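Local coordinates for topoisomerase I-like protein (Leishmania donovani, PDB 2B9S) that probably relaxes supercoiled DNA, as a type IB topoisomerase, by nicking one strand through a covalent enzyme-DNA intermediate and then resealing it, at residues Gly304-Met316 with Thr351-Asn365. Residues are numbered along the deposited sequence; the frame is centred on the assembly and turned at random.
Sequences GCCSLRVEHIQLM and TRRKSPGMDIFDQLN
A single antiparallel beta bridge, with Arg309 and Asp359 as its non-hydrogen-bonded pair, illustrates in this topoisomerase catalytic core how a loop joins the approach to a strand: a short backbone bridge with side chains packed about it. Ile360 N donates to Leu308 O (3.0 Å), and Val310 N meets Met358 O almost head-on, with a C=O...N angle of 179°. One residue on, Glu311 N uses a lone pair of Pro356 O at 2.9 Å, in the carbonyl plane. A water extends the bridge, donating to Cys306 O and Leu308 O and accepting from Phe361 N.

Val310 sets CB 3.5 Å from Ser355 O and packs CG2 against Lys354 CB (3.8 Å) and Thr351 CG2. Ile360, its CG1 anti to the carbonyl carbon (chi1 -61°), lays CD1 3.3 Å from Arg309 O and meets Ile313 CD1 tip to tip. Cys305 O lies at the Phe361 ring edge, 3.4 Å from CD2. Arg309 CD rests 3.4 Å from Gly357 O, while salt bridges from NE to Glu311 OE2 (2.6 Å) and from NH2 to Asp301 fix the guanidinium.

The contact ties edge strand 313-315 to the loop linking helices 341-351 and 366-373, with Phe350 packing on Ile360 and Phe361, and helix 272-287 touching Cys305 and Leu364.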
ATOM      1  N   GLY D 304     -10.481 -10.908   3.375  1.00 22.53           N
ATOM      2  CA  GLY D 304      -9.396 -11.599   4.061  1.00 24.38           C
ATOM      3  C   GLY D 304     -10.062 -12.556   5.027  1.00 26.96           C
ATOM      4  O   GLY D 304     -11.230 -12.898   4.866  1.00 26.94           O
ATOM      5  N   CYS D 305      -9.337 -12.957   6.058  1.00 29.34           N
ATOM      6  CA  CYS D 305      -9.788 -14.043   6.920  1.00 30.96           C
ATOM      7  C   CYS D 305     -11.227 -13.881   7.477  1.00 29.82           C
ATOM      8  O   CYS D 305     -12.107 -14.671   7.152  1.00 28.79           O
ATOM      9  CB  CYS D 305      -8.770 -14.274   8.037  1.00 32.38           C
ATOM     10  SG  CYS D 305      -9.177 -15.720   8.972  1.00 33.80           S
ATOM     11  N   CYS D 306     -11.450 -12.842   8.281  1.00 28.64           N
ATOM     12  CA  CYS D 306     -12.710 -12.627   8.977  1.00 28.65           C
ATOM     13  C   CYS D 306     -13.898 -12.357   8.046  1.00 28.33           C
ATOM     14  O   CYS D 306     -15.054 -12.464   8.479  1.00 29.70           O
ATOM     15  CB  CYS D 306     -12.578 -11.501  10.014  1.00 28.25           C
ATOM     16  SG  CYS D 306     -11.351 -11.799  11.356  1.00 30.89           S
ATOM     17  N   SER D 307     -13.626 -12.031   6.781  1.00 27.39           N
ATOM     18  CA  SER D 307     -14.699 -11.738   5.818  1.00 25.99           C
ATOM     19  C   SER D 307     -14.907 -12.818   4.718  1.00 25.63           C
ATOM     20  O   SER D 307     -15.669 -12.616   3.762  1.00 24.65           O
ATOM     21  CB  SER D 307     -14.516 -10.329   5.224  1.00 23.76           C
ATOM     22  OG  SER D 307     -13.272 -10.204   4.574  1.00 24.63           O
ATOM     23  N   LEU D 308     -14.237 -13.963   4.847  1.00 26.49           N
ATOM     24  CA  LEU D 308     -14.471 -15.067   3.903  1.00 26.54           C
ATOM     25  C   LEU D 308     -15.946 -15.470   3.904  1.00 26.04           C
ATOM     26  O   LEU D 308     -16.584 -15.511   4.941  1.00 24.33           O
ATOM     27  CB  LEU D 308     -13.592 -16.281   4.199  1.00 25.73           C
ATOM     28  CG  LEU D 308     -12.075 -16.104   4.103  1.00 27.19           C
ATOM     29  CD1 LEU D 308     -11.369 -17.231   4.864  1.00 25.41           C
ATOM     30  CD2 LEU D 308     -11.582 -15.982   2.635  1.00 24.65           C
ATOM     31  N   ARG D 309     -16.471 -15.733   2.712  1.00 26.67           N
ATOM     32  CA  ARG D 309     -17.860 -16.132   2.530  1.00 26.60           C
ATOM     33  C   ARG D 309     -17.896 -17.609   2.103  1.00 26.68           C
ATOM     34  O   ARG D 309     -16.877 -18.172   1.671  1.00 24.36           O
ATOM     35  CB  ARG D 309     -18.550 -15.240   1.488  1.00 25.07           C
ATOM     36  CG  ARG D 309     -18.623 -13.745   1.876  1.00 27.20           C
ATOM     37  CD  ARG D 309     -19.480 -12.951   0.913  1.00 26.05           C
ATOM     38  NE  ARG D 309     -18.835 -12.791  -0.386  1.00 28.56           N
ATOM     39  CZ  ARG D 309     -18.085 -11.742  -0.748  1.00 28.38           C
ATOM     40  NH1 ARG D 309     -17.864 -10.741   0.097  1.00 28.37           N
ATOM     41  NH2 ARG D 309     -17.538 -11.710  -1.954  1.00 27.93           N
ATOM     42  N   VAL D 310     -19.076 -18.215   2.216  1.00 26.97           N
ATOM     43  CA  VAL D 310     -19.277 -19.617   1.853  1.00 27.82           C
ATOM     44  C   VAL D 310     -18.729 -19.964   0.455  1.00 29.19           C
ATOM     45  O   VAL D 310     -18.078 -21.003   0.278  1.00 28.53           O
ATOM     46  CB  VAL D 310     -20.769 -20.035   2.048  1.00 27.76           C
ATOM     47  CG1 VAL D 310     -21.034 -21.449   1.496  1.00 24.87           C
ATOM     48  CG2 VAL D 310     -21.141 -19.921   3.529  1.00 26.94           C
ATOM     49  N   GLU D 311     -18.972 -19.081  -0.516  1.00 28.96           N
ATOM     50  CA  GLU D 311     -18.425 -19.204  -1.872  1.00 30.95           C
ATOM     51  C   GLU D 311     -16.883 -19.260  -2.001  1.00 29.76           C
ATOM     52  O   GLU D 311     -16.363 -19.638  -3.052  1.00 29.31           O
ATOM     53  CB  GLU D 311     -18.951 -18.060  -2.736  1.00 31.90           C
ATOM     54  CG  GLU D 311     -18.550 -16.647  -2.242  1.00 34.54           C
ATOM     55  CD  GLU D 311     -19.383 -15.534  -2.880  1.00 36.16           C
ATOM     56  OE1 GLU D 311     -19.985 -15.781  -3.956  1.00 39.65           O
ATOM     57  OE2 GLU D 311     -19.456 -14.415  -2.307  1.00 36.78           O
ATOM     58  N   HIS D 312     -16.157 -18.866  -0.958  1.00 28.95           N
ATOM     59  CA  HIS D 312     -14.694 -18.723  -1.068  1.00 26.63           C
ATOM     60  C   HIS D 312     -13.944 -19.973  -0.712  1.00 27.35           C
ATOM     61  O   HIS D 312     -12.760 -20.067  -1.013  1.00 26.30           O
ATOM     62  CB  HIS D 312     -14.172 -17.553  -0.224  1.00 22.78           C
ATOM     63  CG  HIS D 312     -14.636 -16.225  -0.719  1.00 21.43           C
ATOM     64  ND1 HIS D 312     -15.111 -15.247   0.116  1.00 20.79           N
ATOM     65  CD2 HIS D 312     -14.763 -15.740  -1.977  1.00 22.32           C
ATOM     66  CE1 HIS D 312     -15.485 -14.205  -0.599  1.00 22.02           C
ATOM     67  NE2 HIS D 312     -15.286 -14.480  -1.874  1.00 20.51           N
ATOM     68  N   ILE D 313     -14.628 -20.911  -0.041  1.00 29.28           N
ATOM     69  CA  ILE D 313     -14.059 -22.229   0.269  1.00 30.60           C
ATOM     70  C   ILE D 313     -14.890 -23.383  -0.304  1.00 32.62           C
ATOM     71  O   ILE D 313     -16.102 -23.283  -0.479  1.00 30.71           O
ATOM     72  CB  ILE D 313     -13.783 -22.448   1.794  1.00 31.16           C
ATOM     73  CG1 ILE D 313     -15.090 -22.626   2.580  1.00 30.95           C
ATOM     74  CG2 ILE D 313     -12.847 -21.335   2.379  1.00 29.93           C
ATOM     75  CD1 ILE D 313     -14.881 -23.051   4.040  1.00 32.83           C
ATOM     76  N   GLN D 314     -14.209 -24.484  -0.593  1.00 36.46           N
ATOM     77  CA  GLN D 314     -14.836 -25.680  -1.119  1.00 37.73           C
ATOM     78  C   GLN D 314     -14.236 -26.864  -0.358  1.00 37.30           C
ATOM     79  O   GLN D 314     -13.016 -27.011  -0.297  1.00 35.12           O
ATOM     80  CB  GLN D 314     -14.558 -25.770  -2.613  1.00 40.69           C
ATOM     81  CG  GLN D 314     -15.336 -26.804  -3.362  1.00 46.26           C
ATOM     82  CD  GLN D 314     -14.989 -26.793  -4.837  1.00 49.41           C
ATOM     83  OE1 GLN D 314     -14.539 -25.773  -5.369  1.00 51.75           O
ATOM     84  NE2 GLN D 314     -15.188 -27.927  -5.508  1.00 49.69           N
ATOM     85  N   LEU D 315     -15.105 -27.669   0.257  1.00 37.52           N
ATOM     86  CA  LEU D 315     -14.692 -28.831   1.051  1.00 39.17           C
ATOM     87  C   LEU D 315     -14.506 -30.078   0.176  1.00 40.15           C
ATOM     88  O   LEU D 315     -15.471 -30.599  -0.389  1.00 41.16           O
ATOM     89  CB  LEU D 315     -15.692 -29.094   2.197  1.00 38.33           C
ATOM     90  CG  LEU D 315     -15.586 -28.437   3.593  1.00 37.73           C
ATOM     91  CD1 LEU D 315     -14.705 -27.200   3.669  1.00 36.59           C
ATOM     92  CD2 LEU D 315     -16.969 -28.137   4.152  1.00 37.25           C
ATOM     93  N   MET D 316     -13.254 -30.529   0.079  1.00 41.88           N
ATOM     94  CA  MET D 316     -12.831 -31.659  -0.754  1.00 44.10           C
ATOM     95  C   MET D 316     -12.650 -32.933   0.094  1.00 45.86           C
ATOM     96  O   MET D 316     -12.616 -32.845   1.327  1.00 44.42           O
ATOM     97  CB  MET D 316     -11.499 -31.331  -1.456  1.00 45.10           C
ATOM     98  CG  MET D 316     -11.393 -29.917  -2.023  1.00 46.96           C
ATOM     99  SD  MET D 316     -12.517 -29.607  -3.380  1.00 46.54           S
ATOM    100  CE  MET D 316     -11.665 -30.469  -4.702  1.00 47.79           C
ATOM    101  N   THR D 351     -20.677 -23.798   7.474  1.00 30.62           N
ATOM    102  CA  THR D 351     -21.217 -23.582   6.133  1.00 30.61           C
ATOM    103  C   THR D 351     -22.475 -24.371   5.781  1.00 31.78           C
ATOM    104  O   THR D 351     -23.041 -24.144   4.720  1.00 32.92           O
ATOM    105  CB  THR D 351     -20.166 -23.885   5.000  1.00 29.52           C
ATOM    106  OG1 THR D 351     -19.719 -25.243   5.087  1.00 29.72           O
ATOM    107  CG2 THR D 351     -18.966 -22.966   5.087  1.00 29.00           C
ATOM    108  N   ARG D 352     -22.928 -25.287   6.634  1.00 34.93           N
ATOM    109  CA  ARG D 352     -23.828 -26.334   6.131  1.00 38.55           C
ATOM    110  C   ARG D 352     -25.104 -25.877   5.381  1.00 39.47           C
ATOM    111  O   ARG D 352     -25.367 -26.333   4.253  1.00 43.56           O
ATOM    112  CB  ARG D 352     -24.109 -27.450   7.158  1.00 40.75           C
ATOM    113  CG  ARG D 352     -25.006 -27.109   8.321  1.00 42.93           C
ATOM    114  CD  ARG D 352     -25.440 -28.380   9.015  1.00 44.52           C
ATOM    115  NE  ARG D 352     -26.717 -28.894   8.522  1.00 46.93           N
ATOM    116  CZ  ARG D 352     -27.843 -28.859   9.235  1.00 49.33           C
ATOM    117  NH1 ARG D 352     -27.803 -28.325  10.454  1.00 51.25           N
ATOM    118  NH2 ARG D 352     -29.000 -29.347   8.754  1.00 47.10           N
ATOM    119  N   ARG D 353     -25.912 -25.009   5.960  1.00 35.91           N
ATOM    120  CA  ARG D 353     -27.147 -24.715   5.235  1.00 34.90           C
ATOM    121  C   ARG D 353     -27.167 -23.283   4.668  1.00 32.32           C
ATOM    122  O   ARG D 353     -28.219 -22.750   4.336  1.00 30.27           O
ATOM    123  CB  ARG D 353     -28.397 -25.040   6.115  1.00 33.05           C
ATOM    124  N   LYS D 354     -25.975 -22.696   4.546  1.00 30.26           N
ATOM    125  CA  LYS D 354     -25.806 -21.292   4.201  1.00 28.13           C
ATOM    126  C   LYS D 354     -25.705 -21.087   2.692  1.00 27.26           C
ATOM    127  O   LYS D 354     -25.140 -21.914   1.985  1.00 27.26           O
ATOM    128  CB  LYS D 354     -24.555 -20.740   4.894  1.00 26.83           C
ATOM    129  CG  LYS D 354     -24.703 -20.632   6.364  1.00 24.64           C
ATOM    130  CD  LYS D 354     -23.634 -19.772   6.958  1.00 26.10           C
ATOM    131  CE  LYS D 354     -23.838 -19.568   8.475  1.00 24.46           C
ATOM    132  NZ  LYS D 354     -22.511 -19.145   9.002  1.00 29.34           N
ATOM    133  N   SER D 355     -26.257 -19.987   2.197  1.00 27.11           N
ATOM    134  CA  SER D 355     -26.109 -19.670   0.787  1.00 28.45           C
ATOM    135  C   SER D 355     -24.683 -19.126   0.487  1.00 27.13           C
ATOM    136  O   SER D 355     -23.951 -18.736   1.419  1.00 26.05           O
ATOM    137  CB  SER D 355     -27.240 -18.746   0.316  1.00 29.19           C
ATOM    138  OG  SER D 355     -27.346 -17.611   1.138  1.00 33.89           O
ATOM    139  N   PRO D 356     -24.258 -19.160  -0.792  1.00 26.75           N
ATOM    140  CA  PRO D 356     -22.849 -18.803  -1.138  1.00 26.44           C
ATOM    141  C   PRO D 356     -22.377 -17.399  -0.699  1.00 26.15           C
ATOM    142  O   PRO D 356     -21.216 -17.237  -0.302  1.00 25.52           O
ATOM    143  CB  PRO D 356     -22.811 -18.947  -2.667  1.00 27.00           C
ATOM    144  CG  PRO D 356     -23.958 -19.940  -2.981  1.00 26.96           C
ATOM    145  CD  PRO D 356     -25.035 -19.545  -1.989  1.00 26.24           C
ATOM    146  N   GLY D 357     -23.274 -16.415  -0.737  1.00 25.22           N
ATOM    147  CA  GLY D 357     -22.936 -15.064  -0.330  1.00 23.50           C
ATOM    148  C   GLY D 357     -22.919 -14.747   1.157  1.00 24.97           C
ATOM    149  O   GLY D 357     -22.741 -13.595   1.530  1.00 27.20           O
ATOM    150  N   MET D 358     -23.113 -15.739   2.020  1.00 25.34           N
ATOM    151  CA  MET D 358     -23.121 -15.507   3.464  1.00 23.46           C
ATOM    152  C   MET D 358     -21.715 -15.669   4.050  1.00 24.77           C
ATOM    153  O   MET D 358     -20.897 -16.437   3.499  1.00 24.14           O
ATOM    154  CB  MET D 358     -24.109 -16.460   4.143  1.00 24.43           C
ATOM    155  CG  MET D 358     -25.605 -16.066   3.967  1.00 23.97           C
ATOM    156  SD  MET D 358     -26.808 -17.289   4.604  1.00 25.92           S
ATOM    157  CE  MET D 358     -26.491 -17.253   6.362  1.00 21.11           C
ATOM    158  N   ASP D 359     -21.427 -14.941   5.140  1.00 24.72           N
ATOM    159  CA  ASP D 359     -20.137 -15.031   5.842  1.00 27.57           C
ATOM    160  C   ASP D 359     -19.986 -16.362   6.564  1.00 28.02           C
ATOM    161  O   ASP D 359     -20.909 -16.796   7.250  1.00 27.85           O
ATOM    162  CB  ASP D 359     -19.990 -13.972   6.954  1.00 28.46           C
ATOM    163  CG  ASP D 359     -19.912 -12.542   6.446  1.00 29.50           C
ATOM    164  OD1 ASP D 359     -19.789 -12.307   5.227  1.00 28.37           O
ATOM    165  OD2 ASP D 359     -19.978 -11.641   7.318  1.00 29.97           O
ATOM    166  N   ILE D 360     -18.784 -16.928   6.469  1.00 29.78           N
ATOM    167  CA  ILE D 360     -18.358 -18.093   7.250  1.00 31.99           C
ATOM    168  C   ILE D 360     -18.182 -17.759   8.731  1.00 32.11           C
ATOM    169  O   ILE D 360     -18.666 -18.492   9.606  1.00 33.09           O
ATOM    170  CB  ILE D 360     -17.011 -18.640   6.732  1.00 32.66           C
ATOM    171  CG1 ILE D 360     -17.140 -19.096   5.285  1.00 32.03           C
ATOM    172  CG2 ILE D 360     -16.514 -19.784   7.633  1.00 34.57           C
ATOM    173  CD1 ILE D 360     -15.817 -19.359   4.611  1.00 33.63           C
ATOM    174  N   PHE D 361     -17.472 -16.667   9.013  1.00 31.25           N
ATOM    175  CA  PHE D 361     -17.277 -16.221  10.395  1.00 30.50           C
ATOM    176  C   PHE D 361     -18.215 -15.075  10.761  1.00 30.83           C
ATOM    177  O   PHE D 361     -17.772 -14.009  11.146  1.00 31.19           O
ATOM    178  CB  PHE D 361     -15.811 -15.852  10.663  1.00 30.54           C
ATOM    179  CG  PHE D 361     -14.829 -16.938  10.279  1.00 30.64           C
ATOM    180  CD1 PHE D 361     -14.877 -18.194  10.900  1.00 29.99           C
ATOM    181  CD2 PHE D 361     -13.868 -16.707   9.281  1.00 29.88           C
ATOM    182  CE1 PHE D 361     -13.981 -19.196  10.532  1.00 29.44           C
ATOM    183  CE2 PHE D 361     -12.975 -17.685   8.915  1.00 29.87           C
ATOM    184  CZ  PHE D 361     -13.021 -18.941   9.545  1.00 30.77           C
ATOM    185  N   ASP D 362     -19.518 -15.328  10.677  1.00 32.00           N
ATOM    186  CA  ASP D 362     -20.540 -14.313  10.952  1.00 32.87           C
ATOM    187  C   ASP D 362     -20.565 -13.785  12.404  1.00 32.93           C
ATOM    188  O   ASP D 362     -21.094 -12.707  12.675  1.00 31.55           O
ATOM    189  CB  ASP D 362     -21.932 -14.816  10.514  1.00 32.96           C
ATOM    190  CG  ASP D 362     -22.532 -15.863  11.463  1.00 33.38           C
ATOM    191  OD1 ASP D 362     -21.995 -17.001  11.582  1.00 30.94           O
ATOM    192  OD2 ASP D 362     -23.579 -15.530  12.068  1.00 33.63           O
ATOM    193  N   GLN D 363     -19.973 -14.555  13.314  1.00 33.10           N
ATOM    194  CA  GLN D 363     -19.904 -14.213  14.733  1.00 32.59           C
ATOM    195  C   GLN D 363     -18.492 -13.757  15.166  1.00 32.02           C
ATOM    196  O   GLN D 363     -18.191 -13.728  16.360  1.00 32.58           O
ATOM    197  CB  GLN D 363     -20.386 -15.413  15.572  1.00 31.80           C
ATOM    198  CG  GLN D 363     -21.863 -15.809  15.323  1.00 32.61           C
ATOM    199  CD  GLN D 363     -22.833 -14.675  15.618  1.00 32.98           C
ATOM    200  OE1 GLN D 363     -22.767 -14.067  16.683  1.00 34.24           O
ATOM    201  NE2 GLN D 363     -23.738 -14.387  14.678  1.00 32.20           N
ATOM    202  N   LEU D 364     -17.645 -13.408  14.197  1.00 29.71           N
ATOM    203  CA  LEU D 364     -16.270 -12.935  14.455  1.00 31.27           C
ATOM    204  C   LEU D 364     -15.880 -11.686  13.627  1.00 31.33           C
ATOM    205  O   LEU D 364     -15.950 -11.706  12.394  1.00 33.41           O
ATOM    206  CB  LEU D 364     -15.255 -14.059  14.148  1.00 30.43           C
ATOM    207  CG  LEU D 364     -13.757 -13.698  14.234  1.00 30.87           C
ATOM    208  CD1 LEU D 364     -13.277 -13.513  15.695  1.00 29.30           C
ATOM    209  CD2 LEU D 364     -12.909 -14.716  13.519  1.00 30.95           C
ATOM    210  N   ASN D 365     -15.443 -10.622  14.290  1.00 30.05           N
ATOM    211  CA  ASN D 365     -14.847  -9.481  13.570  1.00 31.28           C
ATOM    212  C   ASN D 365     -13.369  -9.252  13.948  1.00 27.70           C
ATOM    213  O   ASN D 365     -12.904  -9.820  14.926  1.00 27.58           O
ATOM    214  CB  ASN D 365     -15.709  -8.197  13.700  1.00 32.56           C
ATOM    215  CG  ASN D 365     -15.719  -7.633  15.098  1.00 34.96           C
ATOM    216  OD1 ASN D 365     -14.671  -7.521  15.754  1.00 36.15           O
ATOM    217  ND2 ASN D 365     -16.907  -7.260  15.573  1.00 33.91           N
TER
HETATM  218  O   HOH W   1     -16.578 -14.423   7.384  1.00 24.99           O
HETATM  219  O   HOH W   2     -17.547 -10.756   3.500  1.00 31.76           O